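Local coordinates for nitrogenase molybdenum-iron protein alpha chain (Clostridium pasteurianum, PDB 4WES) that forms, with the beta chain, the molybdenum-iron component of nitrogenase, which reduces dinitrogen to ammonia at an iron-sulfur-molybdenum cluster, at residues P65-V70 with D243-K248; F134-I139 with I165-H170; D196-G201 with Q250-A255. All blocks are in the same frame, centred on the assembly; numbering follows the deposited sequence.

Contact 1 (P65-V70 with D243-K248)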
ATOM      1  N   PRO A  65      22.932 -21.442  12.297  1.00  8.92           N
ATOM      2  CA  PRO A  65      23.708 -20.349  11.721  1.00  8.85           C
ATOM      3  C   PRO A  65      24.837 -20.726  10.776  1.00  9.22           C
ATOM      4  O   PRO A  65      25.355 -19.856  10.099  1.00 10.25           O
ATOM      5  CB  PRO A  65      24.231 -19.603  12.937  1.00  8.68           C
ATOM      6  CG  PRO A  65      23.209 -19.913  14.009  1.00  8.57           C
ATOM      7  CD  PRO A  65      22.866 -21.335  13.756  1.00  8.68           C
ATOM      8  N   ILE A  66      25.283 -21.978  10.785  1.00  8.72           N
ATOM      9  CA  ILE A  66      26.362 -22.387   9.856  1.00  8.92           C
ATOM     10  C   ILE A  66      25.784 -22.360   8.444  1.00  9.42           C
ATOM     11  O   ILE A  66      24.962 -23.193   8.072  1.00  9.33           O
ATOM     12  CB  ILE A  66      26.953 -23.755  10.215  1.00  9.25           C
ATOM     13  CG1 ILE A  66      27.489 -23.758  11.640  1.00  9.14           C
ATOM     14  CG2 ILE A  66      28.072 -24.100   9.208  1.00  9.66           C
ATOM     15  CD1 ILE A  66      28.028 -25.094  12.109  1.00 11.33           C
ATOM     16  N   LYS A  67      26.214 -21.385   7.642  1.00  8.16           N
ATOM     17  CA  LYS A  67      25.448 -20.946   6.488  1.00  8.43           C
ATOM     18  C   LYS A  67      25.642 -21.766   5.238  1.00  7.91           C
ATOM     19  O   LYS A  67      24.851 -21.658   4.311  1.00  9.06           O
ATOM     20  CB  LYS A  67      25.786 -19.481   6.202  1.00  8.24           C
ATOM     21  CG  LYS A  67      27.231 -19.268   5.752  1.00  8.89           C
ATOM     22  CD  LYS A  67      27.697 -17.841   5.864  1.00  9.23           C
ATOM     23  CE  LYS A  67      29.179 -17.746   5.647  1.00  9.10           C
ATOM     24  NZ  LYS A  67      29.661 -16.352   5.747  1.00  9.39           N
ATOM     25  N   ASP A  68      26.735 -22.547   5.171  1.00  9.15           N
ATOM     26  CA  ASP A  68      27.023 -23.354   3.965  1.00  8.62           C
ATOM     27  C   ASP A  68      26.855 -24.842   4.246  1.00  9.24           C
ATOM     28  O   ASP A  68      27.273 -25.686   3.429  1.00 10.38           O
ATOM     29  CB  ASP A  68      28.390 -23.028   3.371  1.00  9.25           C
ATOM     30  CG  ASP A  68      29.542 -23.278   4.317  1.00 10.23           C
ATOM     31  OD1 ASP A  68      29.333 -23.590   5.497  1.00 10.01           O
ATOM     32  OD2 ASP A  68      30.665 -23.130   3.831  1.00 13.68           O
ATOM     33  N   MET A  69      26.179 -25.155   5.351  1.00  8.98           N
ATOM     34  CA  MET A  69      25.716 -26.490   5.670  1.00  9.92           C
ATOM     35  C   MET A  69      24.218 -26.561   5.444  1.00  9.70           C
ATOM     36  O   MET A  69      23.517 -25.644   5.875  1.00 12.62           O
ATOM     37  CB  MET A  69      26.125 -26.782   7.127  1.00 12.83           C
ATOM     38  CG  MET A  69      25.726 -28.083   7.766  1.00 13.01           C
ATOM     39  SD  MET A  69      26.664 -28.255   9.303  1.00 12.85           S
ATOM     40  CE  MET A  69      25.836 -29.751   9.897  1.00 13.87           C
ATOM     41  N   VAL A  70      23.732 -27.608   4.770  1.00  9.32           N
ATOM     42  CA  VAL A  70      22.277 -27.795   4.622  1.00  8.84           C
ATOM     43  C   VAL A  70      21.754 -28.527   5.853  1.00  8.84           C
ATOM     44  O   VAL A  70      22.166 -29.627   6.144  1.00  9.96           O
ATOM     45  CB  VAL A  70      21.929 -28.543   3.315  1.00  9.95           C
ATOM     46  CG1 VAL A  70      20.482 -29.023   3.333  1.00 11.12           C
ATOM     47  CG2 VAL A  70      22.189 -27.658   2.126  1.00 10.43           C
ATOM     48  N   ASP A 243      27.385 -16.289  11.338  1.00  8.16           N
ATOM     49  CA  ASP A 243      27.963 -16.119  10.020  1.00  8.06           C
ATOM     50  C   ASP A 243      29.071 -17.123   9.706  1.00  8.32           C
ATOM     51  O   ASP A 243      29.887 -16.852   8.819  1.00  9.19           O
ATOM     52  CB  ASP A 243      28.460 -14.671   9.800  1.00  9.03           C
ATOM     53  CG  ASP A 243      28.733 -14.361   8.337  1.00  8.86           C
ATOM     54  OD1 ASP A 243      27.986 -14.825   7.453  1.00  9.15           O
ATOM     55  OD2 ASP A 243      29.748 -13.655   8.052  1.00 10.51           O
ATOM     56  N   ALA A 244      29.089 -18.281  10.358  1.00  8.73           N
ATOM     57  CA  ALA A 244      30.175 -19.224  10.173  1.00  8.96           C
ATOM     58  C   ALA A 244      30.050 -20.007   8.888  1.00  9.11           C
ATOM     59  O   ALA A 244      28.966 -20.399   8.467  1.00  9.75           O
ATOM     60  CB  ALA A 244      30.210 -20.219  11.327  1.00  9.45           C
ATOM     61  N   THR A 245      31.215 -20.294   8.297  1.00  9.08           N
ATOM     62  CA  THR A 245      31.324 -21.385   7.352  1.00  8.83           C
ATOM     63  C   THR A 245      31.650 -22.670   8.092  1.00  8.99           C
ATOM     64  O   THR A 245      32.278 -22.666   9.175  1.00  9.84           O
ATOM     65  CB  THR A 245      32.426 -21.144   6.306  1.00 10.21           C
ATOM     66  OG1 THR A 245      33.679 -21.088   6.981  1.00 10.81           O
ATOM     67  CG2 THR A 245      32.145 -19.892   5.518  1.00 10.87           C
ATOM     68  N   TYR A 246      31.294 -23.789   7.464  1.00  9.17           N
ATOM     69  CA  TYR A 246      31.659 -25.088   8.003  1.00  9.93           C
ATOM     70  C   TYR A 246      33.168 -25.212   8.186  1.00 10.03           C
ATOM     71  O   TYR A 246      33.671 -25.700   9.211  1.00 10.11           O
ATOM     72  CB  TYR A 246      31.103 -26.169   7.068  1.00  9.99           C
ATOM     73  CG  TYR A 246      31.332 -27.571   7.531  1.00  9.65           C
ATOM     74  CD1 TYR A 246      30.545 -28.136   8.520  1.00 10.22           C
ATOM     75  CD2 TYR A 246      32.339 -28.368   6.958  1.00 10.92           C
ATOM     76  CE1 TYR A 246      30.722 -29.422   8.947  1.00 10.95           C
ATOM     77  CE2 TYR A 246      32.504 -29.674   7.379  1.00 10.49           C
ATOM     78  CZ  TYR A 246      31.718 -30.206   8.367  1.00 10.68           C
ATOM     79  OH  TYR A 246      31.922 -31.487   8.783  1.00 11.58           O
ATOM     80  N   GLU A 247      33.934 -24.754   7.184  1.00 10.03           N
ATOM     81  CA  GLU A 247      35.386 -24.851   7.242  1.00 11.47           C
ATOM     82  C   GLU A 247      35.955 -24.059   8.412  1.00 10.59           C
ATOM     83  O   GLU A 247      36.931 -24.493   9.043  1.00 11.22           O
ATOM     84  CB  GLU A 247      35.962 -24.401   5.914  1.00 13.36           C
ATOM     85  CG  GLU A 247      37.484 -24.425   5.854  1.00 20.83           C
ATOM     86  CD  GLU A 247      37.950 -24.019   4.488  1.00 39.57           C
ATOM     87  OE1 GLU A 247      38.542 -22.927   4.384  1.00 51.89           O
ATOM     88  OE2 GLU A 247      37.717 -24.790   3.532  1.00 68.58           O
ATOM     89  N   LYS A 248      35.382 -22.905   8.724  1.00 10.30           N
ATOM     90  CA  LYS A 248      35.888 -22.157   9.876  1.00 11.21           C
ATOM     91  C   LYS A 248      35.661 -22.929  11.162  1.00 10.89           C
ATOM     92  O   LYS A 248      36.512 -22.918  12.070  1.00 11.77           O
ATOM     93  CB  LYS A 248      35.318 -20.734   9.945  1.00 11.82           C
ATOM     94  CG  LYS A 248      36.035 -19.868   8.921  1.00 14.47           C
ATOM     95  CD  LYS A 248      35.444 -18.556   8.542  1.00 20.45           C
ATOM     96  CE  LYS A 248      35.535 -17.576   9.637  1.00 18.14           C
ATOM     97  NZ  LYS A 248      35.059 -16.175   9.264  1.00 13.67           N
TER
HETATM   98  O   HOH W   1      24.810 -17.146  10.642  1.00  9.35           O
HETATM   99  O   HOH W   2      33.029 -24.197   4.446  1.00 12.23           O
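Lys67 and Asp68 of a type I beta turn, Ile66 to Met69, grip the loop 243-245 and the first residue of helix 246-250, just where the turn runs into the parallel strand 69-74. The charged contact is made by Lys67. Its chain is extended beyond CG and carries NZ to Asp243, where it forms a salt bridge of 2.8 Å with OD1, met from above the carboxylate plane, and a hydrogen bond with the backbone O of the same residue. NZ is held further by Glu94 and by the carbonyl of Lys92, while Asp243 OD2 accepts from Trp223, so this buried ion pair belongs to a wider polar cluster.

Backbone hydrogen bonding is direct at one point: Lys67 N donates to Ala244 O over 3.0 Å, nearly straight at 168°. Beside it, a water takes the N-H of Asp243 and donates to Pro65 O. The side chain of Pro65 also touches Arg87 and lies about 8 Å from the iron-sulfur-molybdenum cluster, which places this end of the contact close to the cofactor pocket.

Apolar contact involves Ile66 and Met69. In Ile66 a chi1 of -57° sets CG1 beside the backbone N and leaves CG2 anti to it, packed on Tyr246 CB at 4.2 Å. The sulfur of Met69 makes an oblique Met-aromatic contact with the Tyr246 ring, 4.0 Å from SD to CD1.

At the helix start Thr245 is the N-cap, its OG1 accepting from Lys248 N. Asp68 serves the same first turn from across the contact: OD2 accepts from a water that in turn receives Glu247 N, and OD1 takes Tyr246 N on its syn lone pair at 2.8 Å.

Contact 2 (F134-I139 with I165-H170)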
ATOM      1  N   PHE A 134      22.382 -28.970  -4.104  1.00 10.40           N
ATOM      2  CA  PHE A 134      23.052 -27.831  -3.452  1.00 10.83           C
ATOM      3  C   PHE A 134      24.540 -27.972  -3.242  1.00 11.92           C
ATOM      4  O   PHE A 134      25.210 -26.971  -3.021  1.00 12.95           O
ATOM      5  CB  PHE A 134      22.356 -27.521  -2.117  1.00 10.83           C
ATOM      6  CG  PHE A 134      20.905 -27.205  -2.278  1.00 10.61           C
ATOM      7  CD1 PHE A 134      20.502 -26.119  -3.027  1.00 12.24           C
ATOM      8  CD2 PHE A 134      19.946 -28.009  -1.719  1.00 11.01           C
ATOM      9  CE1 PHE A 134      19.161 -25.852  -3.227  1.00 13.38           C
ATOM     10  CE2 PHE A 134      18.606 -27.747  -1.916  1.00 11.61           C
ATOM     11  CZ  PHE A 134      18.211 -26.668  -2.668  1.00 11.78           C
ATOM     12  N   HIS A 135      25.057 -29.202  -3.308  1.00 10.54           N
ATOM     13  CA  HIS A 135      26.485 -29.475  -3.072  1.00 10.99           C
ATOM     14  C   HIS A 135      27.040 -28.629  -1.924  1.00 11.00           C
ATOM     15  O   HIS A 135      28.023 -27.877  -2.112  1.00 12.22           O
ATOM     16  CB  HIS A 135      27.321 -29.304  -4.351  1.00 11.86           C
ATOM     17  CG  HIS A 135      26.945 -30.300  -5.386  1.00 12.48           C
ATOM     18  ND1 HIS A 135      25.967 -30.063  -6.324  1.00 14.33           N
ATOM     19  CD2 HIS A 135      27.366 -31.569  -5.590  1.00 13.99           C
ATOM     20  CE1 HIS A 135      25.810 -31.135  -7.074  1.00 15.68           C
ATOM     21  NE2 HIS A 135      26.651 -32.066  -6.653  1.00 15.19           N
ATOM     22  N   PRO A 136      26.487 -28.777  -0.725  1.00 10.41           N
ATOM     23  CA  PRO A 136      26.954 -27.964   0.385  1.00 10.34           C
ATOM     24  C   PRO A 136      28.284 -28.482   0.983  1.00 10.31           C
ATOM     25  O   PRO A 136      28.771 -29.552   0.605  1.00 11.61           O
ATOM     26  CB  PRO A 136      25.812 -28.118   1.389  1.00 10.16           C
ATOM     27  CG  PRO A 136      25.404 -29.554   1.167  1.00 10.60           C
ATOM     28  CD  PRO A 136      25.460 -29.746  -0.320  1.00 10.37           C
ATOM     29  N   ALA A 137      28.815 -27.759   1.960  1.00 10.09           N
ATOM     30  CA  ALA A 137      30.018 -28.186   2.651  1.00 10.73           C
ATOM     31  C   ALA A 137      29.774 -29.442   3.483  1.00 10.67           C
ATOM     32  O   ALA A 137      30.666 -30.255   3.705  1.00 11.81           O
ATOM     33  CB  ALA A 137      30.529 -27.065   3.520  1.00 11.80           C
ATOM     34  N   ALA A 138      28.550 -29.557   3.998  1.00  9.84           N
ATOM     35  CA  ALA A 138      28.125 -30.635   4.907  1.00  9.87           C
ATOM     36  C   ALA A 138      26.620 -30.604   4.964  1.00  8.84           C
ATOM     37  O   ALA A 138      26.000 -29.606   4.581  1.00  9.62           O
ATOM     38  CB  ALA A 138      28.726 -30.479   6.286  1.00 11.29           C
ATOM     39  N   ILE A 139      26.059 -31.682   5.467  1.00  9.34           N
ATOM     40  CA  ILE A 139      24.620 -31.794   5.735  1.00  8.72           C
ATOM     41  C   ILE A 139      24.431 -32.157   7.179  1.00  9.92           C
ATOM     42  O   ILE A 139      25.163 -32.993   7.722  1.00 10.75           O
ATOM     43  CB  ILE A 139      23.973 -32.829   4.790  1.00  9.87           C
ATOM     44  CG1 ILE A 139      24.069 -32.321   3.342  1.00 10.31           C
ATOM     45  CG2 ILE A 139      22.528 -33.144   5.206  1.00 10.00           C
ATOM     46  CD1 ILE A 139      23.676 -33.328   2.277  1.00 10.68           C
ATOM     47  N   ILE A 165      27.987 -39.970  -0.766  1.00 13.98           N
ATOM     48  CA  ILE A 165      28.026 -38.653  -1.404  1.00 14.54           C
ATOM     49  C   ILE A 165      29.381 -37.942  -1.273  1.00 14.64           C
ATOM     50  O   ILE A 165      29.706 -37.034  -2.041  1.00 15.89           O
ATOM     51  CB  ILE A 165      26.889 -37.740  -0.925  1.00 13.44           C
ATOM     52  CG1 ILE A 165      27.059 -37.319   0.538  1.00 12.28           C
ATOM     53  CG2 ILE A 165      25.553 -38.401  -1.212  1.00 14.50           C
ATOM     54  CD1 ILE A 165      25.955 -36.403   1.049  1.00 12.98           C
ATOM     55  N   GLY A 166      30.196 -38.351  -0.303  1.00 13.65           N
ATOM     56  CA  GLY A 166      31.550 -37.842  -0.216  1.00 14.64           C
ATOM     57  C   GLY A 166      31.715 -36.536   0.537  1.00 14.97           C
ATOM     58  O   GLY A 166      32.746 -35.904   0.398  1.00 15.92           O
ATOM     59  N   ILE A 167      30.707 -36.139   1.327  1.00 13.05           N
ATOM     60  CA  ILE A 167      30.806 -34.978   2.218  1.00 12.47           C
ATOM     61  C   ILE A 167      30.308 -35.413   3.585  1.00 11.08           C
ATOM     62  O   ILE A 167      29.616 -36.427   3.730  1.00 11.95           O
ATOM     63  CB  ILE A 167      30.016 -33.718   1.717  1.00 13.01           C
ATOM     64  CG1 ILE A 167      28.514 -33.974   1.662  1.00 12.67           C
ATOM     65  CG2 ILE A 167      30.603 -33.238   0.396  1.00 16.07           C
ATOM     66  CD1 ILE A 167      27.716 -32.699   1.532  1.00 12.75           C
ATOM     67  N   PRO A 168      30.622 -34.614   4.611  1.00 11.55           N
ATOM     68  CA  PRO A 168      30.192 -34.998   5.957  1.00 11.63           C
ATOM     69  C   PRO A 168      28.673 -34.876   6.123  1.00 10.47           C
ATOM     70  O   PRO A 168      28.067 -33.934   5.576  1.00 11.07           O
ATOM     71  CB  PRO A 168      30.909 -33.998   6.847  1.00 12.55           C
ATOM     72  CG  PRO A 168      32.128 -33.542   6.053  1.00 13.68           C
ATOM     73  CD  PRO A 168      31.575 -33.507   4.658  1.00 12.95           C
ATOM     74  N   VAL A 169      28.087 -35.803   6.864  1.00 10.99           N
ATOM     75  CA  VAL A 169      26.680 -35.739   7.247  1.00 10.47           C
ATOM     76  C   VAL A 169      26.656 -35.941   8.745  1.00 10.85           C
ATOM     77  O   VAL A 169      27.113 -36.964   9.246  1.00 13.06           O
ATOM     78  CB  VAL A 169      25.811 -36.778   6.519  1.00 10.96           C
ATOM     79  CG1 VAL A 169      24.358 -36.571   6.844  1.00 11.53           C
ATOM     80  CG2 VAL A 169      26.010 -36.698   5.004  1.00 11.57           C
ATOM     81  N   HIS A 170      26.113 -34.976   9.469  1.00  9.83           N
ATOM     82  CA  HIS A 170      26.133 -34.990  10.931  1.00 10.12           C
ATOM     83  C   HIS A 170      24.734 -35.154  11.480  1.00  9.62           C
ATOM     84  O   HIS A 170      23.858 -34.322  11.218  1.00 10.81           O
ATOM     85  CB  HIS A 170      26.722 -33.705  11.479  1.00 10.58           C
ATOM     86  CG  HIS A 170      28.108 -33.445  10.970  1.00 10.21           C
ATOM     87  ND1 HIS A 170      29.147 -34.298  11.242  1.00 11.64           N
ATOM     88  CD2 HIS A 170      28.630 -32.449  10.227  1.00 11.26           C
ATOM     89  CE1 HIS A 170      30.249 -33.825  10.696  1.00 11.05           C
ATOM     90  NE2 HIS A 170      29.970 -32.720  10.058  1.00 11.44           N
TER
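The imidazole of His170 is met obliquely by the two residues of the other segment nearest to it, the methyl of Ala138, whose CB is 4.4 Å from CD2, and the carbonyl oxygen of Ile139. Beyond this pair of segments the ring's NE2 is hydrogen-bonded to Tyr246 OH, and Ile197 packs on the side chain. Each proline ring meets the other segment. Pro136 offers CG to CD1 of Ile167 at 3.9 Å, the two side chains crossing at about a right angle, while Pro168 has its CB against Ala138 CB and its CD 3.5 Å from Ala137 O.

Parallel pairing begins here between strand 138-143 and the outermost strand of its sheet within this chain, 169-172. Ile139 is the bridging residue on one side and Val169 on the other: Ile139 N donates to Pro168 O at 3.0 Å, and Ile139 O accepts from His170 N at 2.8 Å, so Ile139 spans Val169 with both of its backbone polar atoms. The same oxygen receives a CA-H...O contact from Val169. The connection between the two strands runs through helices 146-149 and 154-165, a beta-alpha-beta crossover of the kind found in Rossmann-like domains.

Ile139 and Val169 point to one face of the sheet, where CG2 of the former meets CG1 of the latter. On that face Ile139 CD1 also reaches CD1 of Ile165, 4.0 Å away at the end of helix 154-165, and Ile127 of helix 120-134 packs against it. The delta carbon of Ile167 touches both Pro136 CG and Ile139 CG1. CG1 of Ile167 sits between its backbone N and carbonyl carbon (chi1 64°), and CD1 beyond it comes to 3.4 Å from Pro136 O.

Contact 3 (D196-G201 with Q250-A255)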
ATOM      1  N   ASP A 196      33.328 -34.172  15.784  1.00 11.59           N
ATOM      2  CA  ASP A 196      33.192 -34.514  14.363  1.00 11.24           C
ATOM      3  C   ASP A 196      33.488 -33.356  13.417  1.00 11.11           C
ATOM      4  O   ASP A 196      33.577 -33.578  12.200  1.00 11.94           O
ATOM      5  CB  ASP A 196      31.783 -35.083  14.086  1.00 11.91           C
ATOM      6  CG  ASP A 196      31.479 -36.333  14.880  1.00 13.86           C
ATOM      7  OD1 ASP A 196      32.369 -36.857  15.563  1.00 18.67           O
ATOM      8  OD2 ASP A 196      30.318 -36.767  14.853  1.00 15.57           O
ATOM      9  N   ILE A 197      33.628 -32.151  13.965  1.00 11.26           N
ATOM     10  CA  ILE A 197      33.885 -30.968  13.144  1.00 10.73           C
ATOM     11  C   ILE A 197      35.202 -30.276  13.542  1.00 10.67           C
ATOM     12  O   ILE A 197      36.113 -30.125  12.741  1.00 10.92           O
ATOM     13  CB  ILE A 197      32.673 -29.975  13.089  1.00 10.63           C
ATOM     14  CG1 ILE A 197      31.399 -30.719  12.714  1.00 10.98           C
ATOM     15  CG2 ILE A 197      32.998 -28.840  12.134  1.00 11.60           C
ATOM     16  CD1 ILE A 197      30.168 -29.844  12.694  1.00 11.35           C
ATOM     17  N   ILE A 198      35.267 -29.801  14.786  1.00 10.87           N
ATOM     18  CA  ILE A 198      36.431 -29.047  15.250  1.00 10.92           C
ATOM     19  C   ILE A 198      37.697 -29.897  15.132  1.00 11.68           C
ATOM     20  O   ILE A 198      37.743 -31.050  15.594  1.00 12.74           O
ATOM     21  CB  ILE A 198      36.237 -28.565  16.714  1.00 10.94           C
ATOM     22  CG1 ILE A 198      35.114 -27.527  16.754  1.00 10.92           C
ATOM     23  CG2 ILE A 198      37.539 -28.015  17.284  1.00 11.98           C
ATOM     24  CD1 ILE A 198      34.776 -27.015  18.144  1.00 11.31           C
ATOM     25  N   GLY A 199      38.739 -29.308  14.536  1.00 11.79           N
ATOM     26  CA  GLY A 199      40.043 -29.956  14.389  1.00 13.40           C
ATOM     27  C   GLY A 199      40.159 -30.847  13.178  1.00 13.55           C
ATOM     28  O   GLY A 199      41.189 -31.457  12.982  1.00 15.06           O
ATOM     29  N   LYS A 200      39.121 -30.882  12.343  1.00 12.19           N
ATOM     30  CA  LYS A 200      39.173 -31.644  11.098  1.00 12.84           C
ATOM     31  C   LYS A 200      39.797 -30.875   9.944  1.00 13.98           C
ATOM     32  O   LYS A 200      40.083 -31.462   8.913  1.00 17.65           O
ATOM     33  CB  LYS A 200      37.803 -32.174  10.717  1.00 14.58           C
ATOM     34  CG  LYS A 200      37.153 -33.101  11.722  1.00 14.97           C
ATOM     35  CD  LYS A 200      37.872 -34.402  11.950  1.00 16.51           C
ATOM     36  CE  LYS A 200      37.098 -35.262  12.922  1.00 18.39           C
ATOM     37  NZ  LYS A 200      37.832 -36.493  13.323  1.00 23.79           N
ATOM     38  N   GLY A 201      40.051 -29.598  10.142  1.00 13.53           N
ATOM     39  CA  GLY A 201      40.636 -28.763   9.114  1.00 15.35           C
ATOM     40  C   GLY A 201      42.134 -28.798   9.109  1.00 17.32           C
ATOM     41  O   GLY A 201      42.760 -29.444   9.939  1.00 20.97           O
ATOM     42  N   GLN A 250      35.570 -26.176  11.371  1.00 10.07           N
ATOM     43  CA  GLN A 250      36.598 -27.232  11.303  1.00 10.95           C
ATOM     44  C   GLN A 250      37.973 -26.790  11.748  1.00 11.33           C
ATOM     45  O   GLN A 250      38.757 -27.603  12.229  1.00 13.05           O
ATOM     46  CB  GLN A 250      36.725 -27.768   9.882  1.00 12.02           C
ATOM     47  CG  GLN A 250      35.558 -28.610   9.407  1.00 11.82           C
ATOM     48  CD  GLN A 250      35.867 -29.197   8.053  1.00 13.13           C
ATOM     49  OE1 GLN A 250      36.159 -28.438   7.116  1.00 14.48           O
ATOM     50  NE2 GLN A 250      35.816 -30.510   7.949  1.00 13.47           N
ATOM     51  N   ASN A 251      38.263 -25.506  11.585  1.00 10.72           N
ATOM     52  CA  ASN A 251      39.534 -24.936  11.982  1.00 11.54           C
ATOM     53  C   ASN A 251      39.475 -24.121  13.275  1.00 10.74           C
ATOM     54  O   ASN A 251      40.381 -23.338  13.557  1.00 11.85           O
ATOM     55  CB  ASN A 251      40.103 -24.111  10.844  1.00 12.34           C
ATOM     56  CG  ASN A 251      40.576 -24.966   9.705  1.00 13.02           C
ATOM     57  OD1 ASN A 251      41.601 -25.630   9.814  1.00 14.07           O
ATOM     58  ND2 ASN A 251      39.822 -25.003   8.633  1.00 14.32           N
ATOM     59  N   ALA A 252      38.480 -24.384  14.125  1.00 10.50           N
ATOM     60  CA  ALA A 252      38.379 -23.635  15.357  1.00 10.92           C
ATOM     61  C   ALA A 252      39.615 -23.857  16.265  1.00 10.51           C
ATOM     62  O   ALA A 252      39.924 -23.016  17.097  1.00 11.61           O
ATOM     63  CB  ALA A 252      37.112 -23.967  16.125  1.00 10.82           C
ATOM     64  N   ASP A 253      40.324 -24.984  16.105  1.00 11.21           N
ATOM     65  CA  ASP A 253      41.502 -25.237  16.912  1.00 11.79           C
ATOM     66  C   ASP A 253      42.694 -24.336  16.563  1.00 11.59           C
ATOM     67  O   ASP A 253      43.690 -24.360  17.268  1.00 13.62           O
ATOM     68  CB  ASP A 253      41.914 -26.712  16.832  1.00 12.53           C
ATOM     69  CG  ASP A 253      42.218 -27.176  15.404  1.00 13.55           C
ATOM     70  OD1 ASP A 253      41.469 -26.826  14.468  1.00 13.98           O
ATOM     71  OD2 ASP A 253      43.229 -27.897  15.236  1.00 17.48           O
ATOM     72  N   LYS A 254      42.614 -23.547  15.510  1.00 11.12           N
ATOM     73  CA  LYS A 254      43.707 -22.698  15.066  1.00 12.13           C
ATOM     74  C   LYS A 254      43.598 -21.313  15.698  1.00 12.83           C
ATOM     75  O   LYS A 254      43.511 -20.277  15.004  1.00 13.39           O
ATOM     76  CB  LYS A 254      43.737 -22.652  13.542  1.00 13.30           C
ATOM     77  CG  LYS A 254      43.910 -24.014  12.892  1.00 17.13           C
ATOM     78  CD  LYS A 254      45.279 -24.621  13.216  1.00 23.31           C
ATOM     79  CE  LYS A 254      45.272 -26.127  13.040  1.00 29.84           C
ATOM     80  NZ  LYS A 254      44.924 -26.460  11.650  1.00 27.56           N
ATOM     81  N   ALA A 255      43.598 -21.294  17.033  1.00 12.94           N
ATOM     82  CA  ALA A 255      43.481 -20.061  17.791  1.00 12.54           C
ATOM     83  C   ALA A 255      44.298 -20.169  19.046  1.00 12.13           C
ATOM     84  O   ALA A 255      44.544 -21.261  19.544  1.00 14.81           O
ATOM     85  CB  ALA A 255      42.034 -19.739  18.155  1.00 14.72           C
TER
HETATM   86  O   HOH W   3      34.256 -32.486   9.674  1.00 12.76           O
HETATM   87  O   HOH W   4      43.756 -29.607  13.287  1.00 23.03           O
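Two turns that follow helix ends meet here: the type II beta turn Ile197 to Lys200, after helix 182-196, and the type I turn Asn251 to Lys254, after helix 246-250. Their meeting point is the carbonyl oxygen of Gln250. Gly199 N donates to it at 2.9 Å and Gly201 N at 3.2 Å, from opposite faces of the carbonyl plane, so that one oxygen is clamped by two amides of the first turn and its exit. In return, Gln250 CA makes a CA-H...O contact with Ile197 O.

The side chain of Gln250 crosses that of Ile197 at about a right angle, its CG lying 3.7 Å from Ile197 CG2. Its NE2 passes near Lys200 CB and donates to a water that also bonds Asp196 O. Gly199 has a positive phi (85°), which favours glycine, and its CA lies 3.4 Å from Asp253 OD1. Asn251 OD1 lies 3.4 Å from Gly201 CA and 3.3 Å from Gly201 C, a close fit to a residue without a side chain. That amide oxygen is itself hydrogen-bonded by Lys203 N, with ND2 of Asn251 turned to Glu247 O.

A further apolar contact joins Ile198 CG1 and Ala252 CB, 4.1 Å apart. Both residues lean on helix 263-277, Ile198 on Ile269 and Tyr277, Ala252 on Met273. Ile197 packs instead on Tyr246 and Val249 of helix 246-250 and on His170 of strand 169-172, and the two turns lead on to the adjacent strands 209-215 and 257-260.

Contacts 1 and 2 lie about 12 Å apart, centre to centre, on one parallel sheet; contact 3 is about 13 Å from the first and 17 Å from the second. Along the chain, contact 2 falls between the segments of contact 1 and closes before contact 3 opens; those of contacts 1 and 3 alternate. Tyr246 of contact 1 reaches residues of both others, and Gln250, ending the same helix, belongs to contact 3. Contact 1 sets helix 246-250 against the start of strand 69-74, contact 2 pairs two strands of that sheet, and contact 3 joins loops leading into a second. Contact 1 approaches the iron-sulfur-molybdenum cluster, while the others lie away from the cofactor sites.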